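Local coordinates for protein benzoylformate decarboxylase (Mycobacterium smegmatis, PDB 4Q9D) that belongs to the thiamine pyrophosphate-dependent enzymes and holds a magnesium ion in its C-terminal thiamine pyrophosphate-binding domain, at residues 226-230 with 335-339; 267-273 with 292-298; 357-362 with 384-389. One frame throughout, in Å; residues are numbered along the deposited sequence.

Contact 1: residues 226-230 with 335-339; sequences KLGAP and RVPPK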
loop_
_atom_site.group_PDB
_atom_site.type_symbol
_atom_site.label_atom_id
_atom_site.label_comp_id
_atom_site.label_asym_id
_atom_site.label_seq_id
_atom_site.Cartn_x
_atom_site.Cartn_y
_atom_site.Cartn_z
ATOM N N LYS B 226 19.132 -30.891 -30.599
ATOM C CA LYS B 226 18.248 -31.061 -31.742
ATOM C C LYS B 226 18.122 -29.809 -32.593
ATOM O O LYS B 226 18.176 -29.873 -33.818
ATOM C CB LYS B 226 16.866 -31.518 -31.314
ATOM C CG LYS B 226 15.967 -31.820 -32.511
ATOM C CD LYS B 226 14.756 -32.612 -32.036
ATOM C CE LYS B 226 13.811 -32.956 -33.199
ATOM N NZ LYS B 226 12.712 -33.826 -32.721
ATOM N N LEU B 227 17.908 -28.667 -31.961
ATOM C CA LEU B 227 17.736 -27.445 -32.737
ATOM C C LEU B 227 19.026 -27.043 -33.485
ATOM O O LEU B 227 18.966 -26.533 -34.597
ATOM C CB LEU B 227 17.267 -26.311 -31.839
ATOM C CG LEU B 227 17.083 -24.962 -32.524
ATOM C CD1 LEU B 227 16.033 -25.076 -33.615
ATOM C CD2 LEU B 227 16.716 -23.874 -31.497
ATOM N N GLY B 228 20.178 -27.273 -32.867
ATOM C CA GLY B 228 21.461 -27.008 -33.504
ATOM C C GLY B 228 21.839 -25.535 -33.557
ATOM O O GLY B 228 22.778 -25.152 -34.268
ATOM N N ALA B 229 21.112 -24.694 -32.817
ATOM C CA ALA B 229 21.365 -23.245 -32.850
ATOM C C ALA B 229 22.385 -22.840 -31.776
ATOM O O ALA B 229 22.614 -23.575 -30.818
ATOM C CB ALA B 229 20.037 -22.458 -32.682
ATOM N N PRO B 230 23.005 -21.664 -31.928
ATOM C CA PRO B 230 23.839 -21.197 -30.822
ATOM C C PRO B 230 22.969 -20.945 -29.593
ATOM O O PRO B 230 21.825 -20.515 -29.724
ATOM C CB PRO B 230 24.399 -19.864 -31.325
ATOM C CG PRO B 230 23.628 -19.518 -32.559
ATOM C CD PRO B 230 23.041 -20.777 -33.101
ATOM N N ARG B 335 21.856 -27.945 -40.503
ATOM C CA ARG B 335 22.107 -26.626 -39.903
ATOM C C ARG B 335 23.608 -26.426 -39.703
ATOM O O ARG B 335 24.299 -27.298 -39.159
ATOM C CB ARG B 335 21.345 -26.454 -38.575
ATOM C CG ARG B 335 21.694 -25.192 -37.770
ATOM C CD ARG B 335 20.505 -24.732 -36.884
ATOM N NE ARG B 335 19.383 -24.262 -37.703
ATOM C CZ ARG B 335 18.099 -24.524 -37.458
ATOM N NH1 ARG B 335 17.753 -25.243 -36.396
ATOM N NH2 ARG B 335 17.152 -24.056 -38.273
ATOM N N VAL B 336 24.107 -25.284 -40.162
ATOM C CA VAL B 336 25.521 -24.939 -39.982
ATOM C C VAL B 336 25.918 -24.734 -38.510
ATOM O O VAL B 336 25.377 -23.841 -37.830
ATOM C CB VAL B 336 25.918 -23.669 -40.787
ATOM C CG1 VAL B 336 24.997 -22.490 -40.443
ATOM C CG2 VAL B 336 27.386 -23.318 -40.538
ATOM N N PRO B 337 26.872 -25.554 -38.024
ATOM C CA PRO B 337 27.428 -25.437 -36.672
ATOM C C PRO B 337 27.812 -23.998 -36.363
ATOM O O PRO B 337 28.489 -23.345 -37.155
ATOM C CB PRO B 337 28.678 -26.315 -36.729
ATOM C CG PRO B 337 28.334 -27.359 -37.722
ATOM C CD PRO B 337 27.521 -26.638 -38.784
ATOM N N PRO B 338 27.345 -23.487 -35.225
ATOM C CA PRO B 338 27.731 -22.118 -34.877
ATOM C C PRO B 338 29.256 -22.031 -34.711
ATOM O O PRO B 338 29.900 -23.026 -34.352
ATOM C CB PRO B 338 27.003 -21.871 -33.554
ATOM C CG PRO B 338 26.743 -23.203 -32.989
ATOM C CD PRO B 338 26.598 -24.162 -34.152
ATOM N N LYS B 339 29.808 -20.867 -35.039
ATOM C CA LYS B 339 31.210 -20.545 -34.812
ATOM C C LYS B 339 31.525 -20.782 -33.346
ATOM O O LYS B 339 30.841 -20.244 -32.485
ATOM C CB LYS B 339 31.423 -19.065 -35.159
ATOM C CG LYS B 339 32.793 -18.473 -34.830
ATOM C CD LYS B 339 32.870 -17.019 -35.364
ATOM C CE LYS B 339 34.243 -16.387 -35.166
ATOM N NZ LYS B 339 34.706 -16.504 -33.747
HETATM O O HOH W 1 23.500 -22.792 -35.991
#
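A linker segment packs on a helix C-terminus: Arg-335 and Pro-338 meet Leu-227, Gly-228 and Pro-230 where helix 217-227 ends and turns toward strand 231-233, joining this helix end of the central domain to the linker between helices 318-328 and 357-367. The two segments run in much the same direction, 23° apart. Arg-335 is extended as far as CD and then bends (chi3 -67°), which brings the guanidinium back to the last turn of the helix. There NH1 donates to Leu-227 O at 2.5 Å, a hydrogen bond of doubtful exact length that lies in both the carbonyl plane and the guanidinium plane. NH1 also rests against a leucine methyl, Leu-227 CD1, at 3.3 Å. The aliphatic part of the arginine lies against the turn itself, with Arg-335 CD 3.5 Å from Gly-228 O. That carbonyl accepts a hydrogen bond from a water at 3.0 Å from Gly-228 O, and the same water donates to Val-336 O at 2.8 Å, so one water links the two backbones. Further along, the proline rings touch, Pro-230 CB to Pro-338 CB at 4.0 Å. Pro-203, at the start of strand 203-207, is touched by the side chains of Leu-227, Ala-229 and Arg-335. Gly-228, the first residue to leave helical geometry, has positive phi (76°), as in the familiar glycine-terminated C-terminal end of a helix leading into a strand of an alpha/beta domain.

Contact 2: residues 267-273 with 292-298; sequences YDLVVVV and GTDLLQI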
loop_
_atom_site.group_PDB
_atom_site.type_symbol
_atom_site.label_atom_id
_atom_site.label_comp_id
_atom_site.label_asym_id
_atom_site.label_seq_id
_atom_site.Cartn_x
_atom_site.Cartn_y
_atom_site.Cartn_z
ATOM N N TYR B 267 20.329 -13.169 -36.512
ATOM C CA TYR B 267 19.346 -14.251 -36.440
ATOM C C TYR B 267 17.975 -13.804 -36.905
ATOM O O TYR B 267 17.608 -12.646 -36.750
ATOM C CB TYR B 267 19.290 -14.821 -35.018
ATOM C CG TYR B 267 20.657 -15.225 -34.519
ATOM C CD1 TYR B 267 21.301 -16.345 -35.037
ATOM C CD2 TYR B 267 21.322 -14.463 -33.553
ATOM C CE1 TYR B 267 22.568 -16.720 -34.598
ATOM C CE2 TYR B 267 22.587 -14.827 -33.101
ATOM C CZ TYR B 267 23.204 -15.958 -33.631
ATOM O OH TYR B 267 24.451 -16.323 -33.192
ATOM N N ASP B 268 17.207 -14.715 -37.495
ATOM C CA ASP B 268 15.863 -14.344 -37.894
ATOM C C ASP B 268 14.851 -14.662 -36.782
ATOM O O ASP B 268 13.722 -14.169 -36.825
ATOM C CB ASP B 268 15.456 -14.952 -39.267
ATOM C CG ASP B 268 15.437 -16.496 -39.284
ATOM O OD1 ASP B 268 16.032 -17.148 -38.411
ATOM O OD2 ASP B 268 14.818 -17.072 -40.209
ATOM N N LEU B 269 15.259 -15.473 -35.793
ATOM C CA LEU B 269 14.378 -15.812 -34.667
ATOM C C LEU B 269 15.178 -16.062 -33.387
ATOM O O LEU B 269 16.134 -16.851 -33.384
ATOM C CB LEU B 269 13.545 -17.054 -34.979
ATOM C CG LEU B 269 12.631 -17.533 -33.846
ATOM C CD1 LEU B 269 11.462 -16.560 -33.668
ATOM C CD2 LEU B 269 12.117 -18.946 -34.111
ATOM N N VAL B 270 14.800 -15.365 -32.312
ATOM C CA VAL B 270 15.383 -15.606 -30.987
ATOM C C VAL B 270 14.359 -16.343 -30.130
ATOM O O VAL B 270 13.214 -15.894 -29.977
ATOM C CB VAL B 270 15.832 -14.291 -30.308
ATOM C CG1 VAL B 270 16.520 -14.608 -28.961
ATOM C CG2 VAL B 270 16.791 -13.558 -31.226
ATOM N N VAL B 271 14.757 -17.497 -29.614
ATOM C CA VAL B 271 13.909 -18.253 -28.718
ATOM C C VAL B 271 14.412 -18.102 -27.281
ATOM O O VAL B 271 15.480 -18.593 -26.940
ATOM C CB VAL B 271 13.893 -19.722 -29.092
ATOM C CG1 VAL B 271 12.952 -20.468 -28.156
ATOM C CG2 VAL B 271 13.465 -19.880 -30.576
ATOM N N VAL B 272 13.649 -17.401 -26.453
ATOM C CA VAL B 272 14.086 -17.121 -25.087
ATOM C C VAL B 272 13.319 -17.950 -24.066
ATOM O O VAL B 272 12.110 -17.750 -23.868
ATOM C CB VAL B 272 13.908 -15.628 -24.742
ATOM C CG1 VAL B 272 14.419 -15.381 -23.321
ATOM C CG2 VAL B 272 14.656 -14.753 -25.781
ATOM N N VAL B 273 14.019 -18.867 -23.417
ATOM C CA VAL B 273 13.384 -19.786 -22.485
ATOM C C VAL B 273 13.954 -19.534 -21.122
ATOM O O VAL B 273 15.144 -19.696 -20.907
ATOM C CB VAL B 273 13.618 -21.277 -22.865
ATOM C CG1 VAL B 273 12.865 -22.190 -21.910
ATOM C CG2 VAL B 273 13.164 -21.549 -24.300
ATOM N N GLY B 292 13.567 -7.599 -38.896
ATOM C CA GLY B 292 14.084 -8.838 -39.449
ATOM C C GLY B 292 14.346 -9.928 -38.414
ATOM O O GLY B 292 14.597 -11.088 -38.769
ATOM N N THR B 293 14.299 -9.576 -37.129
ATOM C CA THR B 293 14.480 -10.596 -36.095
ATOM C C THR B 293 13.206 -10.736 -35.282
ATOM O O THR B 293 12.763 -9.767 -34.669
ATOM C CB THR B 293 15.639 -10.245 -35.146
ATOM O OG1 THR B 293 16.844 -10.093 -35.900
ATOM C CG2 THR B 293 15.829 -11.355 -34.117
ATOM N N ASP B 294 12.605 -11.921 -35.281
ATOM C CA ASP B 294 11.435 -12.168 -34.426
ATOM C C ASP B 294 11.863 -12.770 -33.088
ATOM O O ASP B 294 12.975 -13.309 -32.971
ATOM C CB ASP B 294 10.440 -13.113 -35.101
ATOM C CG ASP B 294 9.746 -12.483 -36.312
ATOM O OD1 ASP B 294 9.590 -11.244 -36.370
ATOM O OD2 ASP B 294 9.339 -13.251 -37.203
ATOM N N LEU B 295 10.984 -12.691 -32.087
ATOM C CA LEU B 295 11.274 -13.263 -30.754
ATOM C C LEU B 295 10.101 -14.048 -30.138
ATOM O O LEU B 295 8.947 -13.636 -30.226
ATOM C CB LEU B 295 11.770 -12.176 -29.794
ATOM C CG LEU B 295 12.278 -12.576 -28.389
ATOM C CD1 LEU B 295 13.287 -11.547 -27.892
ATOM C CD2 LEU B 295 11.121 -12.677 -27.380
ATOM N N LEU B 296 10.416 -15.210 -29.569
ATOM C CA LEU B 296 9.479 -16.000 -28.778
ATOM C C LEU B 296 10.024 -16.056 -27.352
ATOM O O LEU B 296 11.240 -16.184 -27.156
ATOM C CB LEU B 296 9.387 -17.444 -29.314
ATOM C CG LEU B 296 8.855 -17.585 -30.747
ATOM C CD1 LEU B 296 9.027 -19.030 -31.222
ATOM C CD2 LEU B 296 7.411 -17.176 -30.800
ATOM N N GLN B 297 9.130 -16.007 -26.369
ATOM C CA GLN B 297 9.528 -16.044 -24.957
ATOM C C GLN B 297 8.711 -17.099 -24.224
ATOM O O GLN B 297 7.499 -17.172 -24.387
ATOM C CB GLN B 297 9.332 -14.678 -24.309
ATOM C CG GLN B 297 9.694 -14.618 -22.809
ATOM C CD GLN B 297 9.304 -13.279 -22.164
ATOM O OE1 GLN B 297 8.550 -12.493 -22.741
ATOM N NE2 GLN B 297 9.820 -13.024 -20.969
ATOM N N ILE B 298 9.383 -17.919 -23.419
ATOM C CA ILE B 298 8.699 -18.938 -22.631
ATOM C C ILE B 298 9.179 -18.756 -21.201
ATOM O O ILE B 298 10.368 -18.777 -20.959
ATOM C CB ILE B 298 9.034 -20.379 -23.118
ATOM C CG1 ILE B 298 8.497 -20.616 -24.544
ATOM C CG2 ILE B 298 8.528 -21.398 -22.146
ATOM C CD1 ILE B 298 8.900 -21.961 -25.115
HETATM O O HOH W 2 12.125 -13.225 -38.705
#
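Residues 269-273 and 294-298 are adjacent parallel strands in the Rossmann-like sheet of the central domain, whose strand order is 3-2-1-4-5-6; they are the fourth and fifth. The register pairs Leu-269 with Asp-294 and runs without a slip to Val-273 with Ile-298, the strand axes being 4.6 Å apart and inclined by 13°. Val-270 and Val-272 use both N and O toward the partner strand: Val-270 N binds Asp-294 O at 2.8 Å, Val-270 O receives Leu-296 N at 2.9 Å, and Val-272 repeats the pattern with Leu-296 O and Ile-298 N. The first bond of the ladder comes from Asp-294 N, which reaches Asp-268 O from well above the carbonyl plane. Before it, Thr-293 OG1 donates to Tyr-267 O at 2.8 Å, nearly along the C=O axis. The threonine methyl, placed anti to its own backbone nitrogen, then faces the valine, CG2 of Thr-293 lying 3.8 Å from CG2 of Val-270. On the same face Val-272 CG2 meets Leu-295 CD1 at 4.1 Å, one methyl against another. On the other face Leu-269, with CG opposite its backbone N (chi1 178°), sends CD1 across to Leu-296 CG at 4.0 Å and also to the backbone of Asp-294.

The carboxylate of Asp-268 binds the backbone N atoms of Lys-201 and His-202, while that of Asp-294 forms a salt bridge with Arg-196. Leu-269, Val-271 and Leu-296 pack on helix 187-199, and Val-273 and Ile-298 on helix 318-328. Strand 203-207 continues the sheet beyond 269-273, and strand 312-315 lies beyond 294-299.

Contact 3: residues 357-362 with 384-389; sequences SNAVYE and DLFTWL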
loop_
_atom_site.group_PDB
_atom_site.type_symbol
_atom_site.label_atom_id
_atom_site.label_comp_id
_atom_site.label_asym_id
_atom_site.label_seq_id
_atom_site.Cartn_x
_atom_site.Cartn_y
_atom_site.Cartn_z
ATOM N N SER B 357 43.167 -9.996 -11.303
ATOM C CA SER B 357 42.069 -10.948 -11.104
ATOM C C SER B 357 42.190 -12.137 -12.074
ATOM O O SER B 357 41.755 -13.260 -11.782
ATOM C CB SER B 357 40.702 -10.255 -11.239
ATOM O OG SER B 357 40.666 -9.379 -12.353
ATOM N N ASN B 358 42.792 -11.892 -13.230
ATOM C CA ASN B 358 43.053 -12.969 -14.183
ATOM C C ASN B 358 43.942 -14.070 -13.567
ATOM O O ASN B 358 43.666 -15.267 -13.724
ATOM C CB ASN B 358 43.655 -12.383 -15.468
ATOM C CG ASN B 358 43.886 -13.435 -16.533
ATOM O OD1 ASN B 358 42.943 -14.084 -16.986
ATOM N ND2 ASN B 358 45.148 -13.619 -16.935
ATOM N N ALA B 359 44.991 -13.669 -12.841
ATOM C CA ALA B 359 45.828 -14.631 -12.120
ATOM C C ALA B 359 45.012 -15.415 -11.103
ATOM O O ALA B 359 45.137 -16.627 -11.006
ATOM C CB ALA B 359 46.969 -13.915 -11.404
ATOM N N VAL B 360 44.190 -14.709 -10.324
ATOM C CA VAL B 360 43.416 -15.333 -9.248
ATOM C C VAL B 360 42.493 -16.417 -9.774
ATOM O O VAL B 360 42.437 -17.508 -9.222
ATOM C CB VAL B 360 42.514 -14.293 -8.481
ATOM C CG1 VAL B 360 41.612 -15.009 -7.468
ATOM C CG2 VAL B 360 43.353 -13.240 -7.816
ATOM N N TYR B 361 41.734 -16.103 -10.827
ATOM C CA TYR B 361 40.774 -17.078 -11.352
ATOM C C TYR B 361 41.435 -18.268 -12.036
ATOM O O TYR B 361 40.906 -19.377 -11.995
ATOM C CB TYR B 361 39.739 -16.419 -12.262
ATOM C CG TYR B 361 38.641 -15.713 -11.491
ATOM C CD1 TYR B 361 37.414 -16.332 -11.257
ATOM C CD2 TYR B 361 38.843 -14.434 -10.968
ATOM C CE1 TYR B 361 36.402 -15.679 -10.511
ATOM C CE2 TYR B 361 37.850 -13.782 -10.240
ATOM C CZ TYR B 361 36.635 -14.401 -10.019
ATOM O OH TYR B 361 35.671 -13.714 -9.314
ATOM N N GLU B 362 42.609 -18.061 -12.636
ATOM C CA GLU B 362 43.297 -19.205 -13.255
ATOM C C GLU B 362 43.790 -20.139 -12.192
ATOM O O GLU B 362 43.610 -21.342 -12.293
ATOM C CB GLU B 362 44.485 -18.800 -14.142
ATOM C CG GLU B 362 45.116 -20.060 -14.768
ATOM C CD GLU B 362 46.335 -19.778 -15.632
ATOM O OE1 GLU B 362 46.789 -18.603 -15.694
ATOM O OE2 GLU B 362 46.840 -20.750 -16.235
ATOM N N ASP B 384 36.698 -12.608 -15.739
ATOM C CA ASP B 384 37.612 -13.642 -15.237
ATOM C C ASP B 384 36.908 -14.941 -14.893
ATOM O O ASP B 384 37.433 -16.027 -15.117
ATOM C CB ASP B 384 38.404 -13.104 -14.037
ATOM C CG ASP B 384 39.115 -11.797 -14.373
ATOM O OD1 ASP B 384 39.855 -11.765 -15.385
ATOM O OD2 ASP B 384 38.900 -10.789 -13.680
ATOM N N LEU B 385 35.719 -14.829 -14.320
ATOM C CA LEU B 385 34.933 -16.009 -13.993
ATOM C C LEU B 385 34.556 -16.702 -15.297
ATOM O O LEU B 385 34.676 -17.915 -15.423
ATOM C CB LEU B 385 33.662 -15.592 -13.229
ATOM C CG LEU B 385 32.486 -16.571 -13.256
ATOM C CD1 LEU B 385 32.664 -17.585 -12.167
ATOM C CD2 LEU B 385 31.149 -15.814 -13.116
ATOM N N PHE B 386 34.077 -15.912 -16.260
ATOM C CA PHE B 386 33.690 -16.459 -17.550
ATOM C C PHE B 386 34.879 -17.176 -18.233
ATOM O O PHE B 386 34.748 -18.294 -18.758
ATOM C CB PHE B 386 33.128 -15.328 -18.435
ATOM C CG PHE B 386 32.914 -15.729 -19.875
ATOM C CD1 PHE B 386 31.836 -16.534 -20.238
ATOM C CD2 PHE B 386 33.796 -15.305 -20.867
ATOM C CE1 PHE B 386 31.641 -16.909 -21.561
ATOM C CE2 PHE B 386 33.605 -15.677 -22.197
ATOM C CZ PHE B 386 32.520 -16.485 -22.541
ATOM N N THR B 387 36.040 -16.531 -18.207
ATOM C CA THR B 387 37.233 -17.065 -18.872
ATOM C C THR B 387 37.725 -18.343 -18.237
ATOM O O THR B 387 38.020 -19.303 -18.931
ATOM C CB THR B 387 38.363 -16.053 -18.839
ATOM O OG1 THR B 387 37.919 -14.878 -19.519
ATOM C CG2 THR B 387 39.623 -16.611 -19.525
ATOM N N TRP B 388 37.777 -18.371 -16.909
ATOM C CA TRP B 388 38.451 -19.472 -16.226
ATOM C C TRP B 388 37.558 -20.474 -15.492
ATOM O O TRP B 388 38.004 -21.582 -15.202
ATOM C CB TRP B 388 39.476 -18.906 -15.242
ATOM C CG TRP B 388 40.636 -18.216 -15.934
ATOM C CD1 TRP B 388 40.908 -16.872 -15.959
ATOM C CD2 TRP B 388 41.677 -18.852 -16.692
ATOM N NE1 TRP B 388 42.063 -16.636 -16.693
ATOM C CE2 TRP B 388 42.549 -17.836 -17.153
ATOM C CE3 TRP B 388 41.954 -20.185 -17.035
ATOM C CZ2 TRP B 388 43.682 -18.111 -17.933
ATOM C CZ3 TRP B 388 43.084 -20.458 -17.811
ATOM C CH2 TRP B 388 43.929 -19.420 -18.248
ATOM N N LEU B 389 36.321 -20.106 -15.152
ATOM C CA LEU B 389 35.500 -21.041 -14.373
ATOM C C LEU B 389 34.167 -21.322 -15.037
ATOM O O LEU B 389 33.112 -20.954 -14.495
ATOM C CB LEU B 389 35.253 -20.521 -12.954
ATOM C CG LEU B 389 36.442 -20.168 -12.071
ATOM C CD1 LEU B 389 35.933 -19.746 -10.668
ATOM C CD2 LEU B 389 37.398 -21.348 -11.939
HETATM O O HOH W 3 40.480 -13.489 -17.227
#
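The indole of Trp-388 lies between Glu-362 on one face and Thr-387 CG2 on the other, with Asn-358 OD1 at its edge; the ring of Tyr-361 has Asp-384 and Leu-385 over one face and Leu-389 CD1 at its edge. These groups join two helices flanking strand 373-377: helix 357-367 precedes it, and helix 382-388, in the C-terminal thiamine pyrophosphate-binding domain, follows. The segments cross at -42° with axes 9.0 Å apart. Both helices touch that strand, through Tyr-361 and Leu-385. The fully extended Glu-362 runs across the indole: its CG sits 3.7 Å from the centroid of the Trp-388 six-membered ring in a CH-pi contact, and its carboxylate is nearly parallel to the ring, with OE1 hydrogen-bonded to Ser-347 OG. Trp-388 NE1 donates almost straight to Asn-358 OD1 at 2.7 Å, in the indole plane but above that of the amide carbonyl. A water also donates to Asn-358 OD1, and to Asp-384 OD1 at 2.6 Å. Tyr-361 CD2 presses on Asp-384 CB at 3.4 Å. The other carboxylate oxygen, Asp-384 OD2, accepts a hydrogen bond from Ser-357 OG at 2.6 Å, from 45° above the carboxylate plane.

Overall arrangement
Contacts 1 and 2 belong together: their centres are about 15 Å apart, and they touch where Pro-230 CG packs against Tyr-267 OH at 3.4 Å. In sequence, both strands of contact 2 fall between the two segments of contact 1, so the segment 335-339 comes back to a helix end beside that sheet. The linker then leads on to contact 3, about 28 and 31 Å, centre to centre, from contacts 1 and 2, with nearest atoms about 11 and 13 Å away. Phe-386 of contact 3 touches Tyr-249 and Pro-252 on an outer strand of the central sheet. The Ser-357 side chain is about 10 Å from the magnesium ion bound by Asp-434, Asn-461 and Glu-463.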